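Local coordinates for protein VP5 (Halorubrum pleomorphic virus 2, PDB 6QGI) that probably serves as the envelope spike of a haloarchaeal pleomorphic virus and mediates fusion of the viral and host membranes, at residues L95-L106 with V238-S247; A299-Q308 with S442-Q452. All coordinates share one frame; numbering follows the deposited sequence.

Contact 1: L95-L106 with V238-S247; sequences LDAATTEVNSYL and VLQNVRSGIS
An antiparallel helix pair in the N-terminal part of the envelope protein brings Asn-103 of 95-106 against Arg-243 of 238-247, beside a row of interlocking aliphatic side chains. The axes of the two segments run at 165° to each other and come within 9.9 Å. Val-102 lies in the middle of the row: its CG2 meets CG1 of Val-242 at 3.7 Å, while its CG1 also borders CD1 of Leu-239. At one end Ile-246 reaches across with two branches. CG1, turned anti to its own backbone nitrogen (chi1 -158°), lies 3.6 Å from CB of Ala-98; CG2 is directed instead to the methyls of Leu-95 and Thr-99, with Leu-95 CD1 at 4.0 Å. Both methyls of Leu-95 meet Ser-247, CD1 near its backbone CA and N, CD2 near OG. At the other end Leu-106 packs against Val-238 and Leu-239.

Along one flank the pair is pinned by polar groups. Arg-243, extended from CG to NE, grips Asn-103 side-on with two nitrogens that share one acceptor: NE and NH2 each lie 2.9 Å from Asn-103 OD1. The oxygen sits in the guanidinium plane, but the amide stands nearly upright to that plane, at 79°. NE meets the oxygen in the carbonyl plane, NH2 from above it. Leu-239 CD1 lies over one guanidinium face, toward its rim.

Ala-172, from a loop, touches Asn-103, Leu-239 and Arg-243 on this flank. Helix 66-86 packs on another side of helix 91-133, against Ala-97, Glu-101 and Tyr-105, so helix 91-133 has helix 225-253 and helix 66-86 as neighbours here.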
loop_
_atom_site.group_PDB
_atom_site.type_symbol
_atom_site.label_atom_id
_atom_site.label_comp_id
_atom_site.label_asym_id
_atom_site.label_seq_id
_atom_site.Cartn_x
_atom_site.Cartn_y
_atom_site.Cartn_z
ATOM N N LEU A 95 -18.333 -21.250 -21.013
ATOM C CA LEU A 95 -17.199 -20.353 -21.214
ATOM C C LEU A 95 -17.629 -18.882 -21.113
ATOM O O LEU A 95 -16.914 -18.105 -20.485
ATOM C CB LEU A 95 -16.527 -20.639 -22.569
ATOM C CG LEU A 95 -15.297 -19.817 -22.979
ATOM C CD1 LEU A 95 -14.256 -19.729 -21.858
ATOM C CD2 LEU A 95 -14.643 -20.446 -24.165
ATOM N N ASP A 96 -18.792 -18.507 -21.695
ATOM C CA ASP A 96 -19.313 -17.137 -21.649
ATOM C C ASP A 96 -19.551 -16.683 -20.210
ATOM O O ASP A 96 -19.203 -15.552 -19.872
ATOM C CB ASP A 96 -20.607 -16.997 -22.472
ATOM C CG ASP A 96 -20.407 -17.023 -23.982
ATOM O OD1 ASP A 96 -19.419 -16.416 -24.466
ATOM O OD2 ASP A 96 -21.251 -17.631 -24.684
ATOM N N ALA A 97 -20.104 -17.579 -19.362
ATOM C CA ALA A 97 -20.375 -17.327 -17.946
ATOM C C ALA A 97 -19.077 -17.148 -17.178
ATOM O O ALA A 97 -19.000 -16.300 -16.289
ATOM C CB ALA A 97 -21.173 -18.471 -17.355
ATOM N N ALA A 98 -18.054 -17.937 -17.537
ATOM C CA ALA A 98 -16.730 -17.875 -16.933
ATOM C C ALA A 98 -16.026 -16.566 -17.300
ATOM O O ALA A 98 -15.546 -15.885 -16.398
ATOM C CB ALA A 98 -15.899 -19.067 -17.373
ATOM N N THR A 99 -16.006 -16.197 -18.606
ATOM C CA THR A 99 -15.352 -14.980 -19.119
ATOM C C THR A 99 -15.989 -13.700 -18.567
ATOM O O THR A 99 -15.261 -12.750 -18.271
ATOM C CB THR A 99 -15.346 -14.938 -20.654
ATOM O OG1 THR A 99 -16.683 -15.037 -21.140
ATOM C CG2 THR A 99 -14.469 -16.014 -21.272
ATOM N N THR A 100 -17.330 -13.683 -18.415
ATOM C CA THR A 100 -18.094 -12.553 -17.880
ATOM C C THR A 100 -17.636 -12.268 -16.454
ATOM O O THR A 100 -17.494 -11.102 -16.095
ATOM C CB THR A 100 -19.604 -12.830 -17.979
ATOM O OG1 THR A 100 -19.932 -12.977 -19.358
ATOM C CG2 THR A 100 -20.461 -11.719 -17.384
ATOM N N GLU A 101 -17.355 -13.323 -15.667
ATOM C CA GLU A 101 -16.867 -13.193 -14.296
ATOM C C GLU A 101 -15.442 -12.650 -14.283
ATOM O O GLU A 101 -15.120 -11.852 -13.405
ATOM C CB GLU A 101 -16.955 -14.524 -13.544
ATOM C CG GLU A 101 -18.383 -14.926 -13.207
ATOM C CD GLU A 101 -19.145 -13.987 -12.293
ATOM O OE1 GLU A 101 -18.827 -13.942 -11.082
ATOM O OE2 GLU A 101 -20.062 -13.296 -12.791
ATOM N N VAL A 102 -14.606 -13.050 -15.271
ATOM C CA VAL A 102 -13.221 -12.578 -15.438
ATOM C C VAL A 102 -13.266 -11.082 -15.744
ATOM O O VAL A 102 -12.617 -10.293 -15.062
ATOM C CB VAL A 102 -12.453 -13.363 -16.553
ATOM C CG1 VAL A 102 -11.066 -12.778 -16.819
ATOM C CG2 VAL A 102 -12.348 -14.840 -16.223
ATOM N N ASN A 103 -14.077 -10.709 -16.747
ATOM C CA ASN A 103 -14.240 -9.348 -17.231
ATOM C C ASN A 103 -14.890 -8.432 -16.195
ATOM O O ASN A 103 -14.460 -7.288 -16.071
ATOM C CB ASN A 103 -15.033 -9.340 -18.535
ATOM C CG ASN A 103 -14.342 -10.074 -19.668
ATOM O OD1 ASN A 103 -13.113 -10.180 -19.732
ATOM N ND2 ASN A 103 -15.121 -10.610 -20.590
ATOM N N SER A 104 -15.888 -8.931 -15.443
ATOM C CA SER A 104 -16.600 -8.172 -14.410
ATOM C C SER A 104 -15.679 -7.832 -13.239
ATOM O O SER A 104 -15.666 -6.688 -12.775
ATOM C CB SER A 104 -17.812 -8.955 -13.911
ATOM O OG SER A 104 -18.653 -8.148 -13.107
ATOM N N TYR A 105 -14.905 -8.825 -12.774
ATOM C CA TYR A 105 -13.973 -8.673 -11.668
ATOM C C TYR A 105 -12.762 -7.811 -12.083
ATOM O O TYR A 105 -12.373 -6.920 -11.321
ATOM C CB TYR A 105 -13.536 -10.050 -11.125
ATOM C CG TYR A 105 -12.284 -10.017 -10.272
ATOM C CD1 TYR A 105 -12.235 -9.268 -9.098
ATOM C CD2 TYR A 105 -11.150 -10.730 -10.638
ATOM C CE1 TYR A 105 -11.082 -9.221 -8.322
ATOM C CE2 TYR A 105 -9.995 -10.700 -9.862
ATOM C CZ TYR A 105 -9.963 -9.938 -8.709
ATOM O OH TYR A 105 -8.822 -9.927 -7.948
ATOM N N LEU A 106 -12.185 -8.060 -13.274
ATOM C CA LEU A 106 -11.022 -7.302 -13.747
ATOM C C LEU A 106 -11.393 -5.864 -14.122
ATOM O O LEU A 106 -10.517 -5.007 -14.046
ATOM C CB LEU A 106 -10.257 -8.016 -14.881
ATOM C CG LEU A 106 -9.579 -9.325 -14.417
ATOM C CD1 LEU A 106 -9.079 -10.117 -15.533
ATOM C CD2 LEU A 106 -8.431 -9.073 -13.493
ATOM N N VAL A 238 -2.496 -10.557 -16.967
ATOM C CA VAL A 238 -3.383 -11.371 -16.127
ATOM C C VAL A 238 -4.741 -11.548 -16.834
ATOM O O VAL A 238 -5.207 -12.678 -16.952
ATOM C CB VAL A 238 -3.519 -10.773 -14.693
ATOM C CG1 VAL A 238 -4.763 -11.284 -13.970
ATOM C CG2 VAL A 238 -2.273 -11.061 -13.864
ATOM N N LEU A 239 -5.335 -10.449 -17.345
ATOM C CA LEU A 239 -6.624 -10.462 -18.038
ATOM C C LEU A 239 -6.589 -11.352 -19.278
ATOM O O LEU A 239 -7.526 -12.117 -19.490
ATOM C CB LEU A 239 -7.056 -9.027 -18.404
ATOM C CG LEU A 239 -8.331 -8.839 -19.244
ATOM C CD1 LEU A 239 -9.567 -9.317 -18.516
ATOM C CD2 LEU A 239 -8.503 -7.403 -19.646
ATOM N N GLN A 240 -5.501 -11.283 -20.061
ATOM C CA GLN A 240 -5.323 -12.075 -21.276
ATOM C C GLN A 240 -5.064 -13.550 -20.951
ATOM O O GLN A 240 -5.613 -14.420 -21.628
ATOM C CB GLN A 240 -4.182 -11.508 -22.140
ATOM C CG GLN A 240 -4.445 -10.105 -22.715
ATOM C CD GLN A 240 -5.679 -9.994 -23.589
ATOM O OE1 GLN A 240 -5.963 -10.847 -24.440
ATOM N NE2 GLN A 240 -6.438 -8.927 -23.396
ATOM N N ASN A 241 -4.249 -13.827 -19.914
ATOM C CA ASN A 241 -3.894 -15.183 -19.483
ATOM C C ASN A 241 -5.073 -15.915 -18.846
ATOM O O ASN A 241 -5.204 -17.117 -19.068
ATOM C CB ASN A 241 -2.702 -15.170 -18.508
ATOM C CG ASN A 241 -1.359 -14.823 -19.121
ATOM O OD1 ASN A 241 -1.203 -14.661 -20.340
ATOM N ND2 ASN A 241 -0.347 -14.691 -18.273
ATOM N N VAL A 242 -5.915 -15.220 -18.051
ATOM C CA VAL A 242 -7.078 -15.851 -17.410
ATOM C C VAL A 242 -8.144 -16.147 -18.486
ATOM O O VAL A 242 -8.745 -17.214 -18.430
ATOM C CB VAL A 242 -7.651 -15.064 -16.197
ATOM C CG1 VAL A 242 -8.847 -15.784 -15.578
ATOM C CG2 VAL A 242 -6.581 -14.858 -15.135
ATOM N N ARG A 243 -8.337 -15.245 -19.479
ATOM C CA ARG A 243 -9.286 -15.444 -20.594
ATOM C C ARG A 243 -8.913 -16.678 -21.426
ATOM O O ARG A 243 -9.766 -17.532 -21.665
ATOM C CB ARG A 243 -9.338 -14.208 -21.513
ATOM C CG ARG A 243 -10.251 -13.091 -21.040
ATOM C CD ARG A 243 -9.918 -11.812 -21.778
ATOM N NE ARG A 243 -10.842 -10.725 -21.465
ATOM C CZ ARG A 243 -10.736 -9.485 -21.932
ATOM N NH1 ARG A 243 -9.716 -9.155 -22.720
ATOM N NH2 ARG A 243 -11.627 -8.565 -21.608
ATOM N N SER A 244 -7.638 -16.767 -21.857
ATOM C CA SER A 244 -7.102 -17.875 -22.656
ATOM C C SER A 244 -7.056 -19.169 -21.843
ATOM O O SER A 244 -7.331 -20.247 -22.377
ATOM C CB SER A 244 -5.706 -17.536 -23.173
ATOM O OG SER A 244 -5.688 -16.281 -23.835
ATOM N N GLY A 245 -6.713 -19.035 -20.563
ATOM C CA GLY A 245 -6.615 -20.137 -19.616
ATOM C C GLY A 245 -7.951 -20.745 -19.246
ATOM O O GLY A 245 -8.050 -21.967 -19.142
ATOM N N ILE A 246 -8.993 -19.907 -19.056
ATOM C CA ILE A 246 -10.330 -20.398 -18.717
ATOM C C ILE A 246 -10.949 -21.063 -19.962
ATOM O O ILE A 246 -11.650 -22.060 -19.806
ATOM C CB ILE A 246 -11.259 -19.339 -18.037
ATOM C CG1 ILE A 246 -12.393 -20.008 -17.224
ATOM C CG2 ILE A 246 -11.807 -18.275 -19.006
ATOM C CD1 ILE A 246 -11.979 -20.670 -15.935
ATOM N N SER A 247 -10.610 -20.580 -21.185
ATOM C CA SER A 247 -11.061 -21.172 -22.453
ATOM C C SER A 247 -10.471 -22.574 -22.617
ATOM O O SER A 247 -11.111 -23.447 -23.210
ATOM C CB SER A 247 -10.677 -20.289 -23.636
ATOM O OG SER A 247 -11.280 -20.756 -24.832
#

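Contact 2: A299-Q308 with S442-Q452; sequences AEREATITIQ and SFTIDKLTNTQ
Ile-305 CG2 leans obliquely on the Phe-443 ring, 3.8 Å from CD2, and also touches CG1 of Ile-445. It points that way because CG2 is anti to the carbonyl carbon, while CG1 takes the position between nitrogen and carbonyl (chi1 58°). Ala-303 continues this apolar face, its CB 3.5 Å from Leu-448 CD2, and CD1 of Ile-307 rests on CB of Phe-443. Phe-318 of strand 312-320 packs on Ala-303 and Ile-305, Tyr-334 on Phe-443 and Ile-445.

On the face of Thr-304, Thr-306 and Lys-447, Thr-306 OG1 donates to OD2 of the bulge residue Asp-446 at 2.7 Å, meeting the carboxylate from above its plane, and OG1 of Thr-304 lies against CB of Lys-447.

At the far end Glu-300 O receives both N and OG1 of Thr-451 from the same side of its carbonyl plane; N is 3.1 Å away, and OG1 approaches from well above the plane. Asn-450 OD1 accepts from Gln-452 N at 3.3 Å, closing an Asx turn. ND2 of Asn-450 lies over one face of the Arg-301 guanidinium, their planes 79° apart, and a water accepts from ND2 and, weakly, from Arg-301 NH2. The main charge partner of Arg-301 is Asp-298, bound through NE.

Paired backbone bonds join Glu-302 with Thr-449 and Thr-306 with Thr-444. Between them Thr-304 takes Lys-447 O with its N but gives its O to Asp-446 N, at 2.9 Å. This one-residue shift is a beta bulge in a twisted antiparallel ladder, flanked by strand 312-320 and, at the Phe-443 end, by strand 333-334 and residues just before it.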
loop_
_atom_site.group_PDB
_atom_site.type_symbol
_atom_site.label_atom_id
_atom_site.label_comp_id
_atom_site.label_asym_id
_atom_site.label_seq_id
_atom_site.Cartn_x
_atom_site.Cartn_y
_atom_site.Cartn_z
ATOM N N ALA A 299 0.743 -17.095 9.762
ATOM C CA ALA A 299 -0.211 -16.697 10.789
ATOM C C ALA A 299 0.141 -17.283 12.159
ATOM O O ALA A 299 -0.215 -16.697 13.182
ATOM C CB ALA A 299 -1.601 -17.161 10.383
ATOM N N GLU A 300 0.828 -18.442 12.176
ATOM C CA GLU A 300 1.152 -19.197 13.384
ATOM C C GLU A 300 2.465 -18.815 14.081
ATOM O O GLU A 300 2.704 -19.318 15.180
ATOM C CB GLU A 300 1.168 -20.702 13.082
ATOM C CG GLU A 300 -0.135 -21.405 13.436
ATOM C CD GLU A 300 -0.616 -21.293 14.876
ATOM O OE1 GLU A 300 0.225 -21.347 15.804
ATOM O OE2 GLU A 300 -1.845 -21.160 15.074
ATOM N N ARG A 301 3.303 -17.946 13.488
ATOM C CA ARG A 301 4.555 -17.577 14.148
ATOM C C ARG A 301 4.698 -16.066 14.303
ATOM O O ARG A 301 4.925 -15.349 13.324
ATOM C CB ARG A 301 5.775 -18.173 13.433
ATOM C CG ARG A 301 6.099 -19.585 13.902
ATOM C CD ARG A 301 6.533 -20.479 12.757
ATOM N NE ARG A 301 5.404 -20.815 11.888
ATOM C CZ ARG A 301 5.024 -22.053 11.594
ATOM N NH1 ARG A 301 3.975 -22.257 10.805
ATOM N NH2 ARG A 301 5.689 -23.095 12.072
ATOM N N GLU A 302 4.550 -15.592 15.554
ATOM C CA GLU A 302 4.691 -14.189 15.920
ATOM C C GLU A 302 6.172 -13.874 16.034
ATOM O O GLU A 302 6.913 -14.575 16.733
ATOM C CB GLU A 302 3.947 -13.866 17.227
ATOM C CG GLU A 302 3.718 -12.377 17.439
ATOM C CD GLU A 302 3.345 -11.972 18.852
ATOM O OE1 GLU A 302 2.183 -12.205 19.254
ATOM O OE2 GLU A 302 4.215 -11.409 19.555
ATOM N N ALA A 303 6.603 -12.836 15.317
ATOM C CA ALA A 303 7.993 -12.419 15.294
ATOM C C ALA A 303 8.151 -10.996 15.769
ATOM O O ALA A 303 7.394 -10.118 15.347
ATOM C CB ALA A 303 8.543 -12.548 13.889
ATOM N N THR A 304 9.132 -10.768 16.653
ATOM C CA THR A 304 9.477 -9.434 17.138
ATOM C C THR A 304 10.649 -8.978 16.263
ATOM O O THR A 304 11.656 -9.686 16.170
ATOM C CB THR A 304 9.763 -9.426 18.655
ATOM O OG1 THR A 304 10.848 -10.307 18.944
ATOM C CG2 THR A 304 8.545 -9.809 19.488
ATOM N N ILE A 305 10.476 -7.856 15.548
ATOM C CA ILE A 305 11.494 -7.336 14.628
ATOM C C ILE A 305 12.076 -6.015 15.130
ATOM O O ILE A 305 11.423 -5.292 15.881
ATOM C CB ILE A 305 10.959 -7.183 13.169
ATOM C CG1 ILE A 305 9.714 -6.254 13.089
ATOM C CG2 ILE A 305 10.699 -8.547 12.536
ATOM C CD1 ILE A 305 9.416 -5.645 11.720
ATOM N N THR A 306 13.306 -5.708 14.705
ATOM C CA THR A 306 13.973 -4.448 15.000
ATOM C C THR A 306 14.333 -3.831 13.667
ATOM O O THR A 306 15.108 -4.424 12.915
ATOM C CB THR A 306 15.197 -4.635 15.932
ATOM O OG1 THR A 306 14.744 -5.051 17.215
ATOM C CG2 THR A 306 16.020 -3.352 16.095
ATOM N N ILE A 307 13.764 -2.653 13.370
ATOM C CA ILE A 307 14.061 -1.904 12.150
ATOM C C ILE A 307 15.427 -1.278 12.396
ATOM O O ILE A 307 15.559 -0.404 13.244
ATOM C CB ILE A 307 12.924 -0.891 11.802
ATOM C CG1 ILE A 307 11.543 -1.601 11.696
ATOM C CG2 ILE A 307 13.235 -0.078 10.534
ATOM C CD1 ILE A 307 11.418 -2.697 10.619
ATOM N N GLN A 308 16.452 -1.825 11.737
ATOM C CA GLN A 308 17.871 -1.478 11.872
ATOM C C GLN A 308 18.187 0.028 11.895
ATOM O O GLN A 308 18.953 0.465 12.756
ATOM C CB GLN A 308 18.678 -2.114 10.739
ATOM C CG GLN A 308 18.643 -3.625 10.725
ATOM C CD GLN A 308 19.739 -4.140 9.851
ATOM O OE1 GLN A 308 19.852 -3.781 8.672
ATOM N NE2 GLN A 308 20.604 -4.962 10.436
ATOM N N SER A 442 15.725 -2.421 6.126
ATOM C CA SER A 442 16.294 -3.570 6.809
ATOM C C SER A 442 15.760 -3.715 8.235
ATOM O O SER A 442 15.406 -2.728 8.889
ATOM C CB SER A 442 17.810 -3.486 6.819
ATOM O OG SER A 442 18.356 -3.703 5.530
ATOM N N PHE A 443 15.665 -4.969 8.680
ATOM C CA PHE A 443 15.128 -5.366 9.975
ATOM C C PHE A 443 15.747 -6.685 10.432
ATOM O O PHE A 443 16.136 -7.512 9.601
ATOM C CB PHE A 443 13.584 -5.500 9.895
ATOM C CG PHE A 443 13.093 -6.604 8.984
ATOM C CD1 PHE A 443 12.929 -6.383 7.618
ATOM C CD2 PHE A 443 12.820 -7.872 9.485
ATOM C CE1 PHE A 443 12.510 -7.418 6.770
ATOM C CE2 PHE A 443 12.400 -8.902 8.638
ATOM C CZ PHE A 443 12.238 -8.665 7.287
ATOM N N THR A 444 15.783 -6.900 11.750
ATOM C CA THR A 444 16.326 -8.117 12.342
ATOM C C THR A 444 15.247 -8.795 13.187
ATOM O O THR A 444 14.603 -8.136 14.001
ATOM C CB THR A 444 17.590 -7.792 13.169
ATOM O OG1 THR A 444 18.445 -6.920 12.423
ATOM C CG2 THR A 444 18.355 -9.043 13.596
ATOM N N ILE A 445 15.060 -10.107 12.999
ATOM C CA ILE A 445 14.106 -10.886 13.784
ATOM C C ILE A 445 14.800 -11.202 15.112
ATOM O O ILE A 445 15.708 -12.020 15.135
ATOM C CB ILE A 445 13.622 -12.155 13.019
ATOM C CG1 ILE A 445 12.925 -11.772 11.691
ATOM C CG2 ILE A 445 12.699 -12.992 13.896
ATOM C CD1 ILE A 445 12.829 -12.863 10.666
ATOM N N ASP A 446 14.431 -10.505 16.197
ATOM C CA ASP A 446 15.041 -10.725 17.511
ATOM C C ASP A 446 14.555 -12.026 18.138
ATOM O O ASP A 446 15.292 -12.640 18.915
ATOM C CB ASP A 446 14.745 -9.556 18.461
ATOM C CG ASP A 446 15.439 -8.245 18.132
ATOM O OD1 ASP A 446 16.366 -8.251 17.284
ATOM O OD2 ASP A 446 15.069 -7.219 18.736
ATOM N N LYS A 447 13.311 -12.438 17.804
ATOM C CA LYS A 447 12.664 -13.646 18.314
ATOM C C LYS A 447 11.518 -14.102 17.399
ATOM O O LYS A 447 10.875 -13.276 16.751
ATOM C CB LYS A 447 12.115 -13.377 19.729
ATOM C CG LYS A 447 12.025 -14.605 20.630
ATOM C CD LYS A 447 10.765 -14.605 21.505
ATOM C CE LYS A 447 10.821 -13.694 22.711
ATOM N NZ LYS A 447 9.500 -13.610 23.390
ATOM N N LEU A 448 11.271 -15.423 17.373
ATOM C CA LEU A 448 10.179 -16.110 16.676
ATOM C C LEU A 448 9.452 -16.988 17.688
ATOM O O LEU A 448 10.110 -17.741 18.407
ATOM C CB LEU A 448 10.694 -16.970 15.499
ATOM C CG LEU A 448 11.256 -16.266 14.277
ATOM C CD1 LEU A 448 11.869 -17.252 13.335
ATOM C CD2 LEU A 448 10.177 -15.569 13.518
ATOM N N THR A 449 8.114 -16.883 17.770
ATOM C CA THR A 449 7.312 -17.660 18.720
ATOM C C THR A 449 6.081 -18.254 18.049
ATOM O O THR A 449 5.307 -17.521 17.429
ATOM C CB THR A 449 6.886 -16.782 19.924
ATOM O OG1 THR A 449 8.044 -16.284 20.589
ATOM C CG2 THR A 449 6.008 -17.530 20.928
ATOM N N ASN A 450 5.876 -19.575 18.221
ATOM C CA ASN A 450 4.679 -20.248 17.731
ATOM C C ASN A 450 3.555 -19.888 18.703
ATOM O O ASN A 450 3.649 -20.214 19.881
ATOM C CB ASN A 450 4.901 -21.757 17.615
ATOM C CG ASN A 450 3.785 -22.490 16.909
ATOM O OD1 ASN A 450 2.661 -22.608 17.413
ATOM N ND2 ASN A 450 4.078 -23.012 15.728
ATOM N N THR A 451 2.549 -19.136 18.229
ATOM C CA THR A 451 1.432 -18.621 19.036
ATOM C C THR A 451 0.556 -19.709 19.699
ATOM O O THR A 451 -0.007 -19.440 20.761
ATOM C CB THR A 451 0.541 -17.697 18.196
ATOM O OG1 THR A 451 0.242 -18.328 16.947
ATOM C CG2 THR A 451 1.176 -16.334 17.955
ATOM N N GLN A 452 0.432 -20.912 19.099
ATOM C CA GLN A 452 -0.407 -21.982 19.661
ATOM C C GLN A 452 0.316 -22.765 20.772
ATOM O O GLN A 452 -0.241 -22.923 21.859
ATOM C CB GLN A 452 -0.891 -22.944 18.560
ATOM C CG GLN A 452 -1.944 -23.946 19.032
ATOM C CD GLN A 452 -2.599 -24.723 17.917
ATOM O OE1 GLN A 452 -2.229 -24.627 16.738
ATOM N NE2 GLN A 452 -3.590 -25.530 18.277
HETATM O O HOH W 1 6.745 -23.880 14.528
#

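Overall arrangement
Both segments of contact 1 precede those of contact 2 in the chain; the centres are 39 Å apart and the nearest atoms about 21 Å, so the two do not meet. Contact 1 joins two long helices within the N-terminal family region. Contact 2 pairs strands of the later, strand-rich part of the chain; the 133 residues between its segments contain no helix, and they include Asn-396, which carries an N-linked N-acetylglucosamine. At contact 2 itself, Ala-299 touches helix 476-496, the last helix in the model. Each contact thus ties together distant parts of the sequence, 132 and 134 residues apart at their closest ends.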